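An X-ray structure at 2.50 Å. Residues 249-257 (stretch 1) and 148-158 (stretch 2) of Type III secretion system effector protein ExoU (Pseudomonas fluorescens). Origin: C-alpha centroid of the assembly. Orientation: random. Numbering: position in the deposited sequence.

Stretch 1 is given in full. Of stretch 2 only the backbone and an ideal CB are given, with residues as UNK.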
# COMPACT_ATOMS: atom_id res chain seq x y z
N GLY A 249 -18.12 9.67 -11.89
CA GLY A 249 -19.24 8.84 -11.56
C GLY A 249 -20.23 9.58 -10.73
O GLY A 249 -19.95 10.65 -10.25
N MET A 250 -21.40 8.98 -10.56
CA MET A 250 -22.44 9.51 -9.70
C MET A 250 -22.58 8.62 -8.47
O MET A 250 -22.89 7.45 -8.58
CB MET A 250 -23.74 9.64 -10.47
CG MET A 250 -23.90 10.97 -11.17
SD MET A 250 -24.43 12.29 -10.04
CE MET A 250 -24.29 13.65 -11.17
N PHE A 251 -22.42 9.19 -7.29
CA PHE A 251 -22.42 8.44 -6.08
C PHE A 251 -23.27 9.18 -5.09
O PHE A 251 -22.90 10.28 -4.67
CB PHE A 251 -21.00 8.35 -5.56
CG PHE A 251 -20.03 7.62 -6.49
CD1 PHE A 251 -19.91 6.23 -6.45
CD2 PHE A 251 -19.18 8.32 -7.30
CE1 PHE A 251 -18.99 5.57 -7.24
CE2 PHE A 251 -18.27 7.67 -8.11
CZ PHE A 251 -18.18 6.29 -8.08
N ASP A 252 -24.40 8.60 -4.69
CA ASP A 252 -25.28 9.20 -3.69
C ASP A 252 -25.77 10.59 -4.11
O ASP A 252 -25.86 11.52 -3.28
CB ASP A 252 -24.58 9.24 -2.31
CG ASP A 252 -25.47 9.79 -1.20
OD1 ASP A 252 -26.63 9.33 -1.08
OD2 ASP A 252 -25.02 10.67 -0.44
N GLY A 253 -26.06 10.75 -5.40
CA GLY A 253 -26.58 12.00 -5.94
C GLY A 253 -25.57 13.09 -6.29
O GLY A 253 -25.96 14.16 -6.78
N ARG A 254 -24.27 12.83 -6.09
CA ARG A 254 -23.23 13.81 -6.37
C ARG A 254 -22.16 13.20 -7.31
O ARG A 254 -21.74 12.09 -7.11
CB ARG A 254 -22.57 14.25 -5.06
CG ARG A 254 -23.53 14.93 -4.13
CD ARG A 254 -23.25 14.75 -2.63
NE ARG A 254 -22.21 15.64 -2.10
CZ ARG A 254 -22.46 16.80 -1.50
NH1 ARG A 254 -23.71 17.25 -1.33
NH2 ARG A 254 -21.44 17.52 -1.05
N PRO A 255 -21.72 13.96 -8.31
CA PRO A 255 -20.61 13.51 -9.11
C PRO A 255 -19.29 13.54 -8.35
O PRO A 255 -19.06 14.47 -7.54
CB PRO A 255 -20.56 14.53 -10.25
CG PRO A 255 -21.14 15.77 -9.67
CD PRO A 255 -22.18 15.31 -8.69
N GLN A 256 -18.45 12.54 -8.63
CA GLN A 256 -17.09 12.43 -8.09
C GLN A 256 -16.09 12.18 -9.18
O GLN A 256 -16.29 11.31 -9.97
CB GLN A 256 -16.93 11.26 -7.11
CG GLN A 256 -17.67 11.42 -5.82
CD GLN A 256 -16.93 12.14 -4.71
OE1 GLN A 256 -17.34 12.05 -3.59
NE2 GLN A 256 -15.80 12.80 -5.01
N LEU A 257 -15.01 12.95 -9.19
CA LEU A 257 -13.91 12.69 -10.07
C LEU A 257 -13.12 11.52 -9.51
O LEU A 257 -12.63 11.58 -8.38
CB LEU A 257 -12.90 13.80 -10.13
CG LEU A 257 -12.85 14.96 -11.10
CD1 LEU A 257 -13.30 14.48 -12.46
CD2 LEU A 257 -13.62 16.18 -10.67
N UNK A 148 -23.36 -0.49 -5.71
CA UNK A 148 -22.64 0.02 -4.54
C UNK A 148 -22.41 1.53 -4.50
O UNK A 148 -21.88 2.06 -3.51
CB UNK A 148 -21.28 -0.68 -4.46
N UNK A 149 -22.78 2.21 -5.58
CA UNK A 149 -22.50 3.60 -5.68
C UNK A 149 -22.99 4.44 -4.49
O UNK A 149 -22.25 5.31 -4.02
CB UNK A 149 -23.12 4.13 -6.98
N UNK A 150 -24.19 4.21 -3.98
CA UNK A 150 -24.65 5.03 -2.85
C UNK A 150 -23.77 4.93 -1.59
O UNK A 150 -23.34 5.94 -1.01
CB UNK A 150 -26.08 4.63 -2.49
N UNK A 151 -23.56 3.70 -1.15
CA UNK A 151 -22.69 3.41 -0.01
C UNK A 151 -21.31 4.11 -0.18
O UNK A 151 -20.82 4.79 0.73
CB UNK A 151 -22.51 1.90 0.14
N UNK A 152 -20.73 3.99 -1.36
CA UNK A 152 -19.44 4.57 -1.60
C UNK A 152 -19.38 6.07 -1.50
O UNK A 152 -18.34 6.64 -1.10
CB UNK A 152 -18.95 4.14 -2.99
N UNK A 153 -20.47 6.71 -1.87
CA UNK A 153 -20.51 8.14 -1.85
C UNK A 153 -20.51 8.62 -0.42
O UNK A 153 -19.73 9.49 -0.06
CB UNK A 153 -21.73 8.66 -2.61
N UNK A 154 -21.37 8.02 0.39
CA UNK A 154 -21.45 8.39 1.78
C UNK A 154 -20.11 8.20 2.50
O UNK A 154 -19.55 9.14 3.09
CB UNK A 154 -22.54 7.57 2.47
N UNK A 155 -19.57 7.00 2.40
CA UNK A 155 -18.39 6.66 3.14
C UNK A 155 -17.27 7.64 2.90
O UNK A 155 -16.81 8.32 3.83
CB UNK A 155 -17.94 5.24 2.78
N UNK A 156 -16.92 7.84 1.63
CA UNK A 156 -15.75 8.67 1.31
C UNK A 156 -15.86 10.15 1.66
O UNK A 156 -14.85 10.78 2.03
CB UNK A 156 -15.46 8.55 -0.19
N UNK A 157 -17.08 10.69 1.56
CA UNK A 157 -17.29 12.11 1.81
C UNK A 157 -17.37 12.40 3.30
O UNK A 157 -17.15 13.51 3.70
CB UNK A 157 -18.56 12.59 1.11
N UNK A 158 -17.64 11.37 4.11
CA UNK A 158 -17.89 11.52 5.55
C UNK A 158 -16.71 11.24 6.47
O UNK A 158 -16.87 11.25 7.67
CB UNK A 158 -19.04 10.59 5.95

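Stretch 1 is a hairpin whose type I' turn runs from Phe251 to Arg254, and the helix of stretch 2 crosses its first strand at 78°, with axes 7.3 Å apart at closest approach. At position 148 the ideal CB has nothing of stretch 1 within 5.5 Å, so the hairpin sets no preference; the residue is Ala148.

Position 149 points toward the hairpin. Its CB lies 3.7 Å from Met250 O and 3.9 Å from Phe251 CD1, which leaves room for a small residue, polar or apolar. It is Ser149: its OG is 2.6 Å from the oxygen of water 1, which accepts a hydrogen bond from Asp252 N (3.0 Å from N to the water oxygen). Its carbonyl O meets the edge of the Phe251 ring, 3.5 Å from CD1.

Position 150 points sideways, its CB 4.8 Å from Asp252 CA, and many polar residues would suit. Ser150 keeps its OG 4.2 Å from Asp252 OD1, a loose approach. Position 151 points away and is free of the hairpin; it holds Glu151.

At 152 the CB points toward Phe251, 4.2 Å from CD1, favouring an aliphatic residue. Leu152 supplies it, with its CB 4.1 Å from Phe251 CD1.

Position 153 is the most restrictive. An ideal CB would lie 2.9 Å from both Phe251 O and Asp252 CB, clashing with each, although phi/psi of -70/-48 are ordinary helical values. Space, not backbone torsion, therefore calls for glycine. Gly153 lets its CA come within 3.7 Å of Phe251 CB.

Position 154 points sideways, its CB 4.9 Å from Asp252 OD2; a long basic or polar chain could exploit that carboxylate. Lys154, extended from chi2 to chi4 (all t), brings CE to 3.6 Å from Asp252 OD1 and makes a long salt bridge, NZ to OD1 4.0 Å.

Position 155 is out of reach and holds Leu155. Position 156 points toward the hairpin, but its CB is 5.2 Å from Gln256 OE1, so the constraint is mild; Val156 fits without close contact.

At 157 the CB points toward the hairpin, 4.9 Å from Gln256 OE1. With that oxygen and Phe251 O as acceptors and Asp252 as a charge, a long donor, Lys or Arg, would suit, despite nearby Arg254. Arg157 hydrogen-bonds through NH1 to Gln256 OE1 and through NH2 to Phe251 O, both 2.5 Å, and adds a long salt bridge from NH2 to Asp252 OD2 (4.0 Å). Arg254 NE lies over one guanidinium face, 3.3 Å from Arg157 NE: two donors of like charge, not hydrogen-bonded.

Position 158, beyond reach, is Ser158.

Stretch 2, residues 148-158: ASSELGKLVRS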
# COMPACT_ATOMS: atom_id res chain seq x y z
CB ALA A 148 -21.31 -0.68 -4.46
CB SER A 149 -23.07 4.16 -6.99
OG SER A 149 -24.45 4.43 -6.85
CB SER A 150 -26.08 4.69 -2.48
OG SER A 150 -26.35 5.10 -1.14
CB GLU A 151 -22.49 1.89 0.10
CG GLU A 151 -23.67 1.06 0.67
CD GLU A 151 -24.83 0.79 -0.30
OE1 GLU A 151 -24.60 0.75 -1.53
OE2 GLU A 151 -25.98 0.57 0.17
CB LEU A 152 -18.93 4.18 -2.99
CG LEU A 152 -18.34 2.80 -3.05
CD1 LEU A 152 -18.02 2.44 -4.49
CD2 LEU A 152 -17.10 2.74 -2.19
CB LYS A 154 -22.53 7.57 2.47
CG LYS A 154 -23.89 8.15 2.23
CD LYS A 154 -24.98 7.10 2.35
CE LYS A 154 -26.34 7.77 2.19
NZ LYS A 154 -27.40 6.78 1.90
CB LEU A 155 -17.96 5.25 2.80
CG LEU A 155 -18.82 4.14 3.41
CD1 LEU A 155 -18.49 2.83 2.71
CD2 LEU A 155 -18.61 3.98 4.90
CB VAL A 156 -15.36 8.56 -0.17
CG1 VAL A 156 -14.17 9.42 -0.51
CG2 VAL A 156 -15.01 7.12 -0.46
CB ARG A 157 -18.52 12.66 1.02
CG ARG A 157 -18.24 12.79 -0.48
CD ARG A 157 -19.24 13.62 -1.27
NE ARG A 157 -20.48 12.89 -1.53
CZ ARG A 157 -20.73 12.14 -2.61
NH1 ARG A 157 -19.84 12.00 -3.59
NH2 ARG A 157 -21.90 11.51 -2.72
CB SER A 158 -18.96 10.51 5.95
OG SER A 158 -18.41 9.19 5.93
O HOH W 1 -25.87 6.30 -5.84
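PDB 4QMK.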